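Local structure of microbial serine proteinases; subtilisin (Bacillus subtilis, 2GKO) at residues V37-P42 and N46-C51; D97-K102 and T131-N136; C65-R68 and G72-V75. The protein probably catalyses the hydrolysis of peptide bonds in proteins as a calcium-loaded, cold-adapted serine endopeptidase of the subtilase family. All coordinates share one frame; numbering follows the deposited sequence.

Contact 1. Residues V37-P42 and N46-C51. With CA (calcium ion), chain B.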
loop_
_atom_site.group_PDB
_atom_site.type_symbol
_atom_site.label_atom_id
_atom_site.label_comp_id
_atom_site.label_asym_id
_atom_site.label_seq_id
_atom_site.Cartn_x
_atom_site.Cartn_y
_atom_site.Cartn_z
ATOM N N VAL A 37 2.390 11.116 -9.127
ATOM C CA VAL A 37 3.723 10.510 -9.142
ATOM C C VAL A 37 4.575 11.254 -10.143
ATOM O O VAL A 37 4.103 11.634 -11.217
ATOM C CB VAL A 37 3.660 9.024 -9.534
ATOM C CG1 VAL A 37 5.065 8.410 -9.527
ATOM C CG2 VAL A 37 2.751 8.260 -8.565
ATOM N N ASN A 38 5.840 11.484 -9.800
ATOM C CA ASN A 38 6.788 11.978 -10.764
ATOM C C ASN A 38 7.164 10.824 -11.695
ATOM O O ASN A 38 7.995 9.995 -11.372
ATOM C CB ASN A 38 8.023 12.596 -10.080
ATOM C CG ASN A 38 9.051 13.094 -11.087
ATOM O OD1 ASN A 38 8.870 12.962 -12.295
ATOM N ND2 ASN A 38 10.141 13.670 -10.582
ATOM N N THR A 39 6.542 10.817 -12.873
ATOM C CA THR A 39 6.705 9.760 -13.868
ATOM C C THR A 39 8.062 9.848 -14.603
ATOM O O THR A 39 8.379 8.981 -15.396
ATOM C CB THR A 39 5.562 9.830 -14.921
ATOM O OG1 THR A 39 5.489 11.146 -15.481
ATOM C CG2 THR A 39 4.213 9.587 -14.282
ATOM N N ASN A 40 8.827 10.900 -14.351
ATOM C CA ASN A 40 10.190 10.981 -14.845
ATOM C C ASN A 40 11.228 10.612 -13.809
ATOM O O ASN A 40 12.426 10.732 -14.088
ATOM C CB ASN A 40 10.483 12.377 -15.341
ATOM C CG ASN A 40 9.622 12.750 -16.530
ATOM O OD1 ASN A 40 9.412 11.929 -17.424
ATOM N ND2 ASN A 40 9.108 13.976 -16.541
ATOM N N HIS A 41 10.812 10.152 -12.629
ATOM C CA HIS A 41 11.798 9.752 -11.640
ATOM C C HIS A 41 12.547 8.582 -12.260
ATOM O O HIS A 41 11.937 7.630 -12.748
ATOM C CB HIS A 41 11.172 9.315 -10.326
ATOM C CG HIS A 41 12.158 9.210 -9.210
ATOM N ND1 HIS A 41 13.108 8.213 -9.158
ATOM C CD2 HIS A 41 12.401 10.021 -8.158
ATOM C CE1 HIS A 41 13.859 8.392 -8.085
ATOM N NE2 HIS A 41 13.441 9.473 -7.451
ATOM N N PRO A 42 13.881 8.612 -12.235
ATOM C CA PRO A 42 14.643 7.533 -12.870
ATOM C C PRO A 42 14.356 6.135 -12.359
ATOM O O PRO A 42 14.541 5.181 -13.088
ATOM C CB PRO A 42 16.114 7.885 -12.563
ATOM C CG PRO A 42 16.121 9.092 -11.784
ATOM C CD PRO A 42 14.733 9.677 -11.706
ATOM N N ASN A 46 10.339 3.742 -15.995
ATOM C CA ASN A 46 10.200 2.573 -16.831
ATOM C C ASN A 46 8.997 1.704 -16.479
ATOM O O ASN A 46 8.616 0.833 -17.264
ATOM C CB ASN A 46 11.465 1.738 -16.760
ATOM C CG ASN A 46 12.180 1.661 -18.099
ATOM O OD1 ASN A 46 12.464 2.681 -18.749
ATOM N ND2 ASN A 46 12.497 0.448 -18.501
ATOM N N ASN A 47 8.438 1.898 -15.281
ATOM C CA ASN A 47 7.244 1.179 -14.867
ATOM C C ASN A 47 5.955 1.971 -15.080
ATOM O O ASN A 47 4.873 1.445 -14.874
ATOM C CB ASN A 47 7.340 0.713 -13.419
ATOM C CG ASN A 47 8.225 -0.507 -13.278
ATOM O OD1 ASN A 47 8.353 -1.281 -14.225
ATOM N ND2 ASN A 47 8.806 -0.706 -12.099
ATOM N N VAL A 48 6.075 3.213 -15.502
ATOM C CA VAL A 48 4.870 4.031 -15.697
ATOM C C VAL A 48 4.052 3.487 -16.877
ATOM O O VAL A 48 4.542 3.385 -18.007
ATOM C CB VAL A 48 5.204 5.498 -15.936
ATOM C CG1 VAL A 48 3.955 6.270 -16.288
ATOM C CG2 VAL A 48 5.870 6.104 -14.710
ATOM N N GLU A 49 2.792 3.168 -16.612
ATOM C CA GLU A 49 1.880 2.729 -17.651
ATOM C C GLU A 49 0.700 3.682 -17.842
ATOM O O GLU A 49 0.382 4.036 -18.974
ATOM C CB GLU A 49 1.381 1.329 -17.335
ATOM C CG GLU A 49 0.662 0.685 -18.503
ATOM C CD GLU A 49 0.472 -0.776 -18.232
ATOM O OE1 GLU A 49 -0.424 -1.097 -17.479
ATOM O OE2 GLU A 49 1.264 -1.616 -18.726
ATOM N N GLN A 50 0.056 4.065 -16.737
ATOM C CA GLN A 50 -1.032 5.031 -16.732
ATOM C C GLN A 50 -0.708 6.211 -15.842
ATOM O O GLN A 50 0.043 6.080 -14.864
ATOM C CB GLN A 50 -2.350 4.392 -16.278
ATOM C CG GLN A 50 -2.798 3.278 -17.233
ATOM C CD GLN A 50 -4.267 2.904 -17.096
ATOM O OE1 GLN A 50 -4.720 1.910 -17.708
ATOM N NE2 GLN A 50 -5.001 3.651 -16.301
ATOM N N CYS A 51 -1.236 7.362 -16.204
ATOM C CA CYS A 51 -0.969 8.612 -15.519
ATOM C C CYS A 51 -2.194 9.492 -15.760
ATOM O O CYS A 51 -2.374 10.005 -16.855
ATOM C CB CYS A 51 0.312 9.250 -16.061
ATOM S SG CYS A 51 0.675 10.917 -15.543
HETATM CA CA CA B . -0.292 -3.337 -17.292
HETATM O O HOH W 1 12.852 3.509 -14.381
HETATM O O HOH W 2 0.190 -3.871 -19.471
HETATM O O HOH W 3 -2.477 -3.150 -18.063
HETATM O O HOH W 4 -0.726 -5.450 -17.070
#
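A single water joins Pro42 to Asn46: it donates to Pro42 O at 2.7 Å and accepts from Asn46 N, whose nitrogen lies 3.0 Å from the water oxygen. Acting as both donor and acceptor, the water bridges a backbone carbonyl and an amide that do not meet directly. Further along the two segments the approach is apolar. Thr39 crosses Val48 at about a right angle, its CB 3.7 Å from Val48 CG2, and its methyl CG2 lies 3.9 Å from Val48 CG1. The same methyl meets Cys51 SG at 4.0 Å, a sulfur tied by a disulfide to Cys65. With Thr39 OG1 between backbone N and carbonyl carbon (chi1 54°), CG2 lies anti to the carbonyl carbon; CB and this methyl together meet Val48, the methyl alone Cys51. Threonine suits the place because its branched CB and methyl pack against both the valine and the disulfide sulfur. The type I turn from Asn38 to His41 fixes Thr39 at its second position, and Asn38 OD1 adds an Asx turn by accepting from Asn40 N at 2.9 Å, the donor lying above the amide plane. On the strand, Glu49 points the opposite way from Val48 and chelates calcium unequally, with OE1 at 2.2 Å and OE2 at 2.7 Å from the metal. Three waters, Asn29 OD1 and Asp97 OD2 complete seven ligand atoms. The direct contact is thus apolar, with one water-bridged backbone pair, and the strand is probably held in place also by the Cys51–Cys65 disulfide and the calcium.

Contact 2. Residues D97-K102 and T131-N136. With CA (calcium ion), chain B.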
loop_
_atom_site.group_PDB
_atom_site.type_symbol
_atom_site.label_atom_id
_atom_site.label_comp_id
_atom_site.label_asym_id
_atom_site.label_seq_id
_atom_site.Cartn_x
_atom_site.Cartn_y
_atom_site.Cartn_z
ATOM N N ASP A 97 3.467 -2.786 -13.091
ATOM C CA ASP A 97 3.122 -1.640 -13.910
ATOM C C ASP A 97 2.488 -0.603 -12.999
ATOM O O ASP A 97 1.563 -0.923 -12.263
ATOM C CB ASP A 97 2.092 -2.029 -14.955
ATOM C CG ASP A 97 2.547 -3.119 -15.900
ATOM O OD1 ASP A 97 3.767 -3.388 -16.009
ATOM O OD2 ASP A 97 1.720 -3.737 -16.609
ATOM N N LEU A 98 2.955 0.632 -13.071
ATOM C CA LEU A 98 2.408 1.710 -12.252
ATOM C C LEU A 98 1.273 2.430 -12.966
ATOM O O LEU A 98 1.437 2.894 -14.092
ATOM C CB LEU A 98 3.501 2.735 -11.907
ATOM C CG LEU A 98 3.080 3.991 -11.156
ATOM C CD1 LEU A 98 2.445 3.620 -9.799
ATOM C CD2 LEU A 98 4.273 4.891 -11.016
ATOM N N TRP A 99 0.127 2.521 -12.291
ATOM C CA TRP A 99 -0.975 3.396 -12.695
ATOM C C TRP A 99 -1.031 4.500 -11.658
ATOM O O TRP A 99 -1.468 4.280 -10.526
ATOM C CB TRP A 99 -2.316 2.666 -12.719
ATOM C CG TRP A 99 -2.428 1.604 -13.731
ATOM C CD1 TRP A 99 -1.435 1.117 -14.554
ATOM C CD2 TRP A 99 -3.593 0.841 -14.027
ATOM N NE1 TRP A 99 -1.930 0.117 -15.354
ATOM C CE2 TRP A 99 -3.251 -0.086 -15.045
ATOM C CE3 TRP A 99 -4.904 0.845 -13.537
ATOM C CZ2 TRP A 99 -4.180 -0.995 -15.579
ATOM C CZ3 TRP A 99 -5.819 -0.055 -14.067
ATOM C CH2 TRP A 99 -5.458 -0.945 -15.083
ATOM N N ALA A 100 -0.520 5.663 -12.036
ATOM C CA ALA A 100 -0.404 6.810 -11.148
ATOM C C ALA A 100 -1.692 7.601 -11.320
ATOM O O ALA A 100 -1.885 8.262 -12.347
ATOM C CB ALA A 100 0.832 7.656 -11.507
ATOM N N TYR A 101 -2.589 7.491 -10.333
ATOM C CA TYR A 101 -3.884 8.186 -10.349
ATOM C C TYR A 101 -3.854 9.292 -9.288
ATOM O O TYR A 101 -3.804 9.007 -8.079
ATOM C CB TYR A 101 -5.012 7.199 -10.047
ATOM C CG TYR A 101 -5.413 6.271 -11.175
ATOM C CD1 TYR A 101 -4.652 6.140 -12.348
ATOM C CD2 TYR A 101 -6.574 5.490 -11.056
ATOM C CE1 TYR A 101 -5.036 5.241 -13.377
ATOM C CE2 TYR A 101 -6.982 4.630 -12.065
ATOM C CZ TYR A 101 -6.213 4.499 -13.230
ATOM O OH TYR A 101 -6.641 3.614 -14.189
ATOM N N LYS A 102 -3.872 10.556 -9.719
ATOM C CA LYS A 102 -3.823 11.680 -8.784
ATOM C C LYS A 102 -5.246 11.916 -8.286
ATOM O O LYS A 102 -6.124 12.240 -9.071
ATOM C CB LYS A 102 -3.218 12.929 -9.421
ATOM C CG LYS A 102 -3.060 14.104 -8.485
ATOM C CD LYS A 102 -2.304 15.228 -9.158
ATOM C CE LYS A 102 -2.095 16.371 -8.201
ATOM N NZ LYS A 102 -1.304 17.506 -8.798
ATOM N N THR A 131 -7.314 -7.249 -16.927
ATOM C CA THR A 131 -6.010 -7.220 -16.280
ATOM C C THR A 131 -6.199 -7.138 -14.771
ATOM O O THR A 131 -7.279 -6.788 -14.292
ATOM C CB THR A 131 -5.187 -6.030 -16.837
ATOM O OG1 THR A 131 -3.801 -6.185 -16.494
ATOM C CG2 THR A 131 -5.619 -4.710 -16.221
ATOM N N LYS A 132 -5.147 -7.479 -14.038
ATOM C CA LYS A 132 -5.179 -7.524 -12.584
ATOM C C LYS A 132 -4.672 -6.208 -12.024
ATOM O O LYS A 132 -3.665 -5.649 -12.490
ATOM C CB LYS A 132 -4.362 -8.716 -12.074
ATOM C CG LYS A 132 -4.871 -10.077 -12.573
ATOM C CD LYS A 132 -6.364 -10.261 -12.310
ATOM C CE LYS A 132 -6.742 -11.735 -12.295
ATOM N NZ LYS A 132 -8.170 -11.952 -11.951
ATOM N N VAL A 133 -5.417 -5.687 -11.052
ATOM C CA VAL A 133 -5.143 -4.373 -10.486
ATOM C C VAL A 133 -5.113 -4.492 -8.959
ATOM O O VAL A 133 -6.039 -5.056 -8.334
ATOM C CB VAL A 133 -6.180 -3.335 -10.943
ATOM C CG1 VAL A 133 -5.891 -1.998 -10.313
ATOM C CG2 VAL A 133 -6.193 -3.219 -12.463
ATOM N N VAL A 134 -4.050 -3.960 -8.373
ATOM C CA VAL A 134 -3.955 -3.745 -6.944
ATOM C C VAL A 134 -4.033 -2.234 -6.728
ATOM O O VAL A 134 -3.141 -1.496 -7.145
ATOM C CB VAL A 134 -2.610 -4.255 -6.361
ATOM C CG1 VAL A 134 -2.573 -4.036 -4.834
ATOM C CG2 VAL A 134 -2.384 -5.733 -6.691
ATOM N N ILE A 135 -5.103 -1.767 -6.104
ATOM C CA ILE A 135 -5.168 -0.389 -5.660
ATOM C C ILE A 135 -4.404 -0.231 -4.355
ATOM O O ILE A 135 -4.584 -1.010 -3.429
ATOM C CB ILE A 135 -6.643 0.068 -5.402
ATOM C CG1 ILE A 135 -7.358 0.241 -6.739
ATOM C CG2 ILE A 135 -6.656 1.368 -4.600
ATOM C CD1 ILE A 135 -8.871 0.532 -6.638
ATOM N N ASN A 136 -3.598 0.814 -4.294
ATOM C CA ASN A 136 -3.028 1.288 -3.051
ATOM C C ASN A 136 -3.608 2.656 -2.680
ATOM O O ASN A 136 -3.461 3.609 -3.440
ATOM C CB ASN A 136 -1.501 1.408 -3.167
ATOM C CG ASN A 136 -0.876 1.791 -1.850
ATOM O OD1 ASN A 136 -0.556 0.914 -1.032
ATOM N ND2 ASN A 136 -0.785 3.097 -1.584
HETATM CA CA CA B . -0.292 -3.337 -17.292
HETATM O O HOH W 2 0.190 -3.871 -19.471
HETATM O O HOH W 3 -2.477 -3.150 -18.063
HETATM O O HOH W 4 -0.726 -5.450 -17.070
#
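Trp99 pushes the far end of its indole against Val133, CH2 lying 3.5 Å and CZ3 3.6 Å from Val133 CG2. Thr131 meets the neighbouring part of the six-membered ring, its methyl CG2 3.9 Å from Trp99 CH2. Both methyls approach the ring obliquely; the Thr131 side chain comes from the direction opposite to the indole, whereas Val133 crosses it at about a right angle. The indole reaches this far because CG stands anti to the carbonyl carbon (chi1 -66°). Thr131 accepts the more hindered place for its methyl, between backbone N and carbonyl carbon, with OG1 anti to N (chi1 -165°); the methyl thereby serves the tryptophan while OG1 is hydrogen-bonded to Asn29 ND2. CG2 of Val133 does the touching. Tryptophan suits the place because its long apolar end spans to the second strand while NE1 still gives a hydrogen bond to Glu49 OE1, a calcium ligand, which probably steadies that carboxylate. Asp97 binds the same calcium through OD2 at 2.2 Å, and a metal-bound water lies in plane at the indole edge. Between the two strands runs strand 29-34, parallel to both, so the contact reaches over an intervening strand of the sheet. Helix 112-129, part of the chain between the two segments, covers this face, with Gln125 on Trp99 and Ala126 on Val133; Val134, on the strand's other side, meets Trp263 of helix 248-265.

Contact 3. Residues C65-R68 and G72-V75; sequences CTDR and GTHV
Asp67 and Thr73 come together at a slant, and one carboxylate oxygen takes both bonds between them. Thr73 OG1 donates to Asp67 OD2 at 2.7 Å along the anti lone pair, the one facing away from OD1. The second donor, Thr73 N, lies 3.1 Å from Asp67 OD2 and is placed differently: it comes from above the carboxylate plane, 40° out of it, with an N-H...O angle of 150°. Both donors can converge on a single oxygen because the Thr73 hydroxyl is turned to sit beside its own backbone N (chi1 -60°). Thr73 OG1 is also hydrogen-bonded to Asn38 N, so the hydroxyl is gripped twice. Threonine fits by supplying a hydroxyl next to its amide, aspartate by being short and having a second oxygen to share: OD1 accepts from Gln69 N, Gly70 N and Thr35 OG1. This buried carboxylate is therefore well satisfied, and its place by the first turn of helix 71-80 would probably be favoured by the helix dipole. Gly72, with no side chain to intervene, lets the backbone come close, its N 3.8 Å from Asp67 OD2. The GHGTHVAG sequence that runs through this turn is the histidine signature of subtilases, and Asp67 ties the preceding loop to the helix start that carries His71, a residue of the phenylmethanesulfonic acid pocket.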
loop_
_atom_site.group_PDB
_atom_site.type_symbol
_atom_site.label_atom_id
_atom_site.label_comp_id
_atom_site.label_asym_id
_atom_site.label_seq_id
_atom_site.Cartn_x
_atom_site.Cartn_y
_atom_site.Cartn_z
ATOM N N CYS A 65 -0.525 13.535 -14.056
ATOM C CA CYS A 65 -0.566 12.983 -12.709
ATOM C C CYS A 65 0.568 13.581 -11.862
ATOM O O CYS A 65 1.189 12.876 -11.076
ATOM C CB CYS A 65 -0.448 11.454 -12.756
ATOM S SG CYS A 65 1.047 10.855 -13.540
ATOM N N THR A 66 0.799 14.881 -12.011
ATOM C CA THR A 66 1.955 15.558 -11.424
ATOM C C THR A 66 1.916 15.572 -9.918
ATOM O O THR A 66 0.940 15.946 -9.315
ATOM C CB THR A 66 2.043 16.994 -11.971
ATOM O OG1 THR A 66 2.126 16.934 -13.408
ATOM C CG2 THR A 66 3.321 17.665 -11.540
ATOM N N ASP A 67 3.001 15.105 -9.300
ATOM C CA ASP A 67 3.160 15.152 -7.869
ATOM C C ASP A 67 3.958 16.397 -7.490
ATOM O O ASP A 67 5.093 16.536 -7.914
ATOM C CB ASP A 67 3.896 13.890 -7.423
ATOM C CG ASP A 67 3.928 13.719 -5.947
ATOM O OD1 ASP A 67 3.245 14.481 -5.210
ATOM O OD2 ASP A 67 4.673 12.856 -5.426
ATOM N N ARG A 68 3.362 17.264 -6.680
ATOM C CA ARG A 68 4.016 18.454 -6.152
ATOM C C ARG A 68 4.153 18.368 -4.637
ATOM O O ARG A 68 4.563 19.318 -3.983
ATOM C CB ARG A 68 3.217 19.688 -6.545
ATOM C CG ARG A 68 3.177 19.898 -8.063
ATOM C CD ARG A 68 2.190 20.932 -8.510
ATOM N NE ARG A 68 2.234 21.081 -9.965
ATOM C CZ ARG A 68 1.262 20.700 -10.797
ATOM N NH1 ARG A 68 0.145 20.133 -10.337
ATOM N NH2 ARG A 68 1.426 20.871 -12.104
ATOM N N GLY A 72 2.763 10.549 -3.164
ATOM C CA GLY A 72 2.450 9.572 -4.171
ATOM C C GLY A 72 3.717 8.973 -4.766
ATOM O O GLY A 72 3.775 7.782 -5.021
ATOM N N THR A 73 4.727 9.808 -4.996
ATOM C CA THR A 73 5.985 9.324 -5.534
ATOM C C THR A 73 6.660 8.374 -4.543
ATOM O O THR A 73 7.193 7.337 -4.952
ATOM C CB THR A 73 6.889 10.513 -5.928
ATOM O OG1 THR A 73 6.244 11.318 -6.932
ATOM C CG2 THR A 73 8.174 10.012 -6.595
ATOM N N HIS A 74 6.620 8.729 -3.265
ATOM C CA HIS A 74 7.227 7.947 -2.175
ATOM C C HIS A 74 6.576 6.556 -2.086
ATOM O O HIS A 74 7.228 5.507 -2.089
ATOM C CB HIS A 74 7.123 8.757 -0.856
ATOM C CG HIS A 74 8.036 8.269 0.218
ATOM N ND1 HIS A 74 7.827 7.085 0.876
ATOM C CD2 HIS A 74 9.167 8.802 0.744
ATOM C CE1 HIS A 74 8.824 6.881 1.725
ATOM N NE2 HIS A 74 9.658 7.898 1.653
ATOM N N VAL A 75 5.254 6.564 -2.066
ATOM C CA VAL A 75 4.461 5.367 -2.030
ATOM C C VAL A 75 4.710 4.478 -3.235
ATOM O O VAL A 75 4.889 3.274 -3.092
ATOM C CB VAL A 75 2.963 5.798 -1.900
ATOM C CG1 VAL A 75 2.007 4.660 -2.121
ATOM C CG2 VAL A 75 2.751 6.437 -0.523
#

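Overall arrangement
The three contacts cluster round strand 97-102. Contacts 1 and 3 have centres about 9 Å apart and are joined covalently by the disulfide Cys51 SG–Cys65 SG, and by Val37 N, which lies 2.9 Å from Cys65 O. Contact 2 lies about 12 Å from contact 1, centre to centre, and shares its calcium; Asn47 O, just before strand 48-53, hydrogen-bonds Leu98 N at 2.8 Å where this strand joins strand 97-102. Contacts 2 and 3, about 13 Å apart between centres, meet where Lys102 NZ comes within 2.8 Å of Thr66 O. Contact 3 lies toward the active site: Gly72 is about 8 Å from the bound phenylmethanesulfonic acid.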